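Local coordinates for protein beta-1,4-mannanase (PDB 1PMH) that binds manno-oligosaccharides through a family 27 carbohydrate-binding module, which probably holds the mannan-hydrolysing enzyme to its substrate, at residues F103-V108 / K142-P147. Numbering follows the deposited sequence.
Unlike the reference sequence in segment 103-108: Ala104 (reference Pro). With BMA (beta-D-mannopyranose), chain B; BMA (beta-D-mannopyranose), chain C.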
ATOM      1  N   PHE A 103      13.475   1.529   2.252  1.00 16.39           N
ATOM      2  CA  PHE A 103      12.698   0.630   1.433  1.00 15.33           C
ATOM      3  C   PHE A 103      12.128   1.357   0.233  1.00 14.82           C
ATOM      4  O   PHE A 103      12.036   2.571   0.191  1.00 16.04           O
ATOM      5  CB  PHE A 103      11.622  -0.119   2.249  1.00 16.07           C
ATOM      6  CG  PHE A 103      10.420   0.691   2.662  1.00 16.32           C
ATOM      7  CD1 PHE A 103       9.310   0.745   1.869  1.00 16.28           C
ATOM      8  CD2 PHE A 103      10.383   1.352   3.883  1.00 18.10           C
ATOM      9  CE1 PHE A 103       8.196   1.457   2.212  1.00 16.46           C
ATOM     10  CE2 PHE A 103       9.260   2.057   4.246  1.00 19.75           C
ATOM     11  CZ  PHE A 103       8.179   2.115   3.389  1.00 17.96           C
ATOM     12  N   ALA A 104      11.747   0.552  -0.746  1.00 15.38           N
ATOM     13  CA  ALA A 104      11.071   1.006  -1.952  1.00 15.26           C
ATOM     14  C   ALA A 104       9.653   0.462  -1.952  1.00 14.25           C
ATOM     15  O   ALA A 104       9.364  -0.572  -1.350  1.00 14.76           O
ATOM     16  CB  ALA A 104      11.832   0.506  -3.171  1.00 16.00           C
ATOM     17  N   TYR A 105       8.770   1.125  -2.658  1.00 14.63           N
ATOM     18  CA  TYR A 105       7.451   0.606  -2.914  1.00 14.24           C
ATOM     19  C   TYR A 105       7.033   0.942  -4.329  1.00 13.86           C
ATOM     20  O   TYR A 105       7.516   1.890  -4.966  1.00 14.62           O
ATOM     21  CB  TYR A 105       6.406   1.037  -1.877  1.00 13.86           C
ATOM     22  CG  TYR A 105       6.042   2.487  -2.019  1.00 15.31           C
ATOM     23  CD1 TYR A 105       5.027   2.864  -2.857  1.00 15.98           C
ATOM     24  CD2 TYR A 105       6.719   3.490  -1.352  1.00 16.01           C
ATOM     25  CE1 TYR A 105       4.696   4.206  -3.053  1.00 17.35           C
ATOM     26  CE2 TYR A 105       6.404   4.822  -1.508  1.00 16.97           C
ATOM     27  CZ  TYR A 105       5.429   5.186  -2.412  1.00 16.58           C
ATOM     28  OH  TYR A 105       5.070   6.492  -2.623  1.00 19.21           O
ATOM     29  N   LYS A 106       6.109   0.133  -4.830  1.00 13.95           N
ATOM     30  CA  LYS A 106       5.465   0.337  -6.125  1.00 14.04           C
ATOM     31  C   LYS A 106       3.972   0.110  -5.969  1.00 13.00           C
ATOM     32  O   LYS A 106       3.554  -0.727  -5.191  1.00 13.95           O
ATOM     33  CB  LYS A 106       6.012  -0.585  -7.198  1.00 14.62           C
ATOM     34  CG  LYS A 106       7.510  -0.582  -7.365  1.00 15.76           C
ATOM     35  CD  LYS A 106       7.979  -1.330  -8.595  1.00 17.02           C
ATOM     36  CE  LYS A 106       9.470  -1.143  -8.871  1.00 18.75           C
ATOM     37  NZ  LYS A 106       9.854  -1.875 -10.125  1.00 19.85           N
ATOM     38  N   VAL A 107       3.213   0.844  -6.782  1.00 13.36           N
ATOM     39  CA  VAL A 107       1.778   0.677  -6.894  1.00 13.72           C
ATOM     40  C   VAL A 107       1.497   0.276  -8.340  1.00 13.66           C
ATOM     41  O   VAL A 107       1.942   0.980  -9.264  1.00 14.19           O
ATOM     42  CB  VAL A 107       1.043   1.960  -6.515  1.00 14.58           C
ATOM     43  CG1 VAL A 107      -0.451   1.785  -6.686  1.00 16.82           C
ATOM     44  CG2 VAL A 107       1.360   2.358  -5.079  1.00 16.04           C
ATOM     45  N   VAL A 108       0.803  -0.837  -8.509  1.00 13.39           N
ATOM     46  CA  VAL A 108       0.692  -1.529  -9.780  1.00 14.11           C
ATOM     47  C   VAL A 108      -0.747  -1.952 -10.016  1.00 13.81           C
ATOM     48  O   VAL A 108      -1.421  -2.429  -9.109  1.00 14.74           O
ATOM     49  CB  VAL A 108       1.581  -2.780  -9.733  1.00 14.36           C
ATOM     50  CG1 VAL A 108       1.431  -3.704 -10.895  1.00 18.41           C
ATOM     51  CG2 VAL A 108       3.044  -2.382  -9.574  1.00 18.02           C
ATOM     52  N   LYS A 142       0.171   9.767  -1.312  1.00 16.71           N
ATOM     53  CA  LYS A 142       0.440  10.057  -2.726  1.00 17.36           C
ATOM     54  C   LYS A 142      -0.746   9.609  -3.545  1.00 15.78           C
ATOM     55  O   LYS A 142      -1.496   8.747  -3.122  1.00 17.34           O
ATOM     56  CB  LYS A 142       1.656   9.271  -3.266  1.00 22.51           C
ATOM     57  CG  LYS A 142       2.973   9.537  -2.605  1.00 25.48           C
ATOM     58  CD  LYS A 142       3.574  10.824  -3.061  1.00 30.60           C
ATOM     59  CE  LYS A 142       5.031  10.974  -2.649  1.00 35.32           C
ATOM     60  NZ  LYS A 142       5.401  12.426  -2.542  0.90 36.99           N
ATOM     61  N   ALA A 143      -0.819  10.178  -4.742  1.00 16.92           N
ATOM     62  CA  ALA A 143      -1.676   9.693  -5.808  1.00 17.72           C
ATOM     63  C   ALA A 143      -0.855   9.531  -7.058  1.00 17.27           C
ATOM     64  O   ALA A 143      -0.122  10.434  -7.412  1.00 20.16           O
ATOM     65  CB  ALA A 143      -2.845  10.634  -6.054  1.00 20.02           C
ATOM     66  N   PHE A 144      -1.022   8.409  -7.735  1.00 16.05           N
ATOM     67  CA  PHE A 144      -0.366   8.147  -8.999  1.00 16.06           C
ATOM     68  C   PHE A 144      -1.380   8.080 -10.118  1.00 16.87           C
ATOM     69  O   PHE A 144      -2.489   7.580  -9.903  1.00 17.32           O
ATOM     70  CB  PHE A 144       0.431   6.844  -8.949  1.00 16.68           C
ATOM     71  CG  PHE A 144       1.526   6.819  -7.949  1.00 16.21           C
ATOM     72  CD1 PHE A 144       2.455   7.813  -7.908  1.00 19.11           C
ATOM     73  CD2 PHE A 144       1.680   5.763  -7.072  1.00 18.55           C
ATOM     74  CE1 PHE A 144       3.459   7.784  -6.954  1.00 20.72           C
ATOM     75  CE2 PHE A 144       2.714   5.699  -6.196  1.00 19.94           C
ATOM     76  CZ  PHE A 144       3.586   6.717  -6.097  1.00 19.51           C
ATOM     77  N   ALA A 145      -0.987   8.527 -11.304  1.00 17.63           N
ATOM     78  CA  ALA A 145      -1.870   8.527 -12.447  1.00 18.15           C
ATOM     79  C   ALA A 145      -2.186   7.128 -12.939  1.00 17.80           C
ATOM     80  O   ALA A 145      -1.301   6.264 -13.031  1.00 18.18           O
ATOM     81  CB  ALA A 145      -1.275   9.326 -13.601  1.00 19.58           C
ATOM     82  N   ILE A 146      -3.443   6.924 -13.335  1.00 17.55           N
ATOM     83  CA  ILE A 146      -3.818   5.813 -14.202  1.00 17.79           C
ATOM     84  C   ILE A 146      -3.626   6.329 -15.640  1.00 18.65           C
ATOM     85  O   ILE A 146      -4.309   7.278 -16.018  1.00 21.31           O
ATOM     86  CB  ILE A 146      -5.248   5.332 -13.963  1.00 18.19           C
ATOM     87  CG1 ILE A 146      -5.443   4.885 -12.511  1.00 17.52           C
ATOM     88  CG2 ILE A 146      -5.615   4.230 -14.924  1.00 18.69           C
ATOM     89  CD1 ILE A 146      -6.867   4.578 -12.133  1.00 20.23           C
ATOM     90  N   PRO A 147      -2.752   5.743 -16.456  1.00 20.70           N
ATOM     91  CA  PRO A 147      -2.503   6.262 -17.805  1.00 22.92           C
ATOM     92  C   PRO A 147      -3.742   6.065 -18.660  1.00 19.81           C
ATOM     93  O   PRO A 147      -4.544   5.158 -18.435  1.00 20.18           O
ATOM     94  CB  PRO A 147      -1.288   5.451 -18.244  1.00 24.49           C
ATOM     95  CG  PRO A 147      -1.323   4.203 -17.458  1.00 24.14           C
ATOM     96  CD  PRO A 147      -1.929   4.564 -16.146  1.00 21.30           C
TER
HETATM   97  C1  BMA B   3      11.630  -4.873 -10.071  1.00 18.00           C
HETATM   98  C2  BMA B   3      10.469  -5.426  -9.303  1.00 17.64           C
HETATM   99  C3  BMA B   3       9.873  -6.561 -10.129  1.00 17.69           C
HETATM  100  C4  BMA B   3       9.564  -6.061 -11.550  1.00 18.20           C
HETATM  101  C5  BMA B   3      10.756  -5.360 -12.166  1.00 19.83           C
HETATM  102  C6  BMA B   3      10.356  -4.743 -13.495  1.00 21.38           C
HETATM  103  O2  BMA B   3       9.505  -4.416  -9.112  1.00 17.67           O
HETATM  104  O3  BMA B   3       8.742  -7.092  -9.426  1.00 18.88           O
HETATM  105  O4  BMA B   3       9.372  -7.163 -12.395  1.00 19.16           O
HETATM  106  O5  BMA B   3      11.221  -4.339 -11.324  1.00 18.08           O
HETATM  107  O6  BMA B   3      11.508  -4.298 -14.119  1.00 24.96           O
HETATM  108  C1  BMA C   2      15.790  -2.155  -8.889  1.00 19.69           C
HETATM  109  C2  BMA C   2      14.906  -1.393  -9.848  1.00 18.99           C
HETATM  110  C3  BMA C   2      13.489  -1.935  -9.716  1.00 19.54           C
HETATM  111  C4  BMA C   2      13.480  -3.432  -9.744  1.00 18.90           C
HETATM  112  C5  BMA C   2      14.463  -4.058  -8.744  1.00 18.36           C
HETATM  113  C6  BMA C   2      14.547  -5.562  -8.780  1.00 18.86           C
HETATM  114  O2  BMA C   2      15.352  -1.622 -11.171  1.00 20.64           O
HETATM  115  O3  BMA C   2      12.603  -1.343 -10.661  1.00 20.34           O
HETATM  116  O4  BMA C   2      12.171  -3.791  -9.370  1.00 18.53           O
HETATM  117  O5  BMA C   2      15.760  -3.543  -9.003  1.00 18.85           O
HETATM  118  O6  BMA C   2      14.825  -6.022 -10.084  1.00 20.57           O
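Lys142 meets Tyr105 through its aliphatic part: its CG lies 3.7 Å from Tyr105 OH, and the two side chains cross at about a right angle. The chain then bends at chi2 (-77°), which carries the ammonium group away from strand 103-108. Lysine suits this partly exposed place, where its methylenes can pack while the ammonium group leads away from the contact. The phenol oxygen is not left to carbon alone, since it hydrogen-bonds to Glu119 on the adjacent strand; tyrosine thus offers a ring that packs in the interior and a buried hydroxyl that Glu119 satisfies.

Two residues on, Phe144 also points inward and presents its ring edge to strand 103-108. Phe144 CE2 sits 3.8 Å from Val107 CG2, which lies in the plane of the ring, and 4.0 Å from Tyr105 CE1; Phe144 CZ lies 3.8 Å from Tyr105 OH. This is packing between the two sheets of a jellyroll beta-sandwich: the axes of segments 103-108 and 142-145 approach to 9.3 Å and lie at 49°, a gap filled by side chains. Val107, beta-branched and compact, meets the edge of the phenylalanine ring, its CG2 placed there by lying anti to the carbonyl carbon, with CG1 anti to the backbone N (chi1 178°). Phe87, from the same sheet as Phe144, touches both Val107 and Lys142. With an alanine at Phe144 the ring is gone, and a gap would probably open between the sheets beside Val107 CG2 and Tyr105 CE1.

Between Tyr105 and Val107, Lys106 faces the other way, toward the glycan. Through its extended chain, Lys106 NZ hydrogen-bonds to O2 of the chain B mannose (2.8 Å) and to O3 (2.9 Å) and O4 of the chain C mannose, while a salt bridge to Glu115 probably helps hold the ammonium group in position.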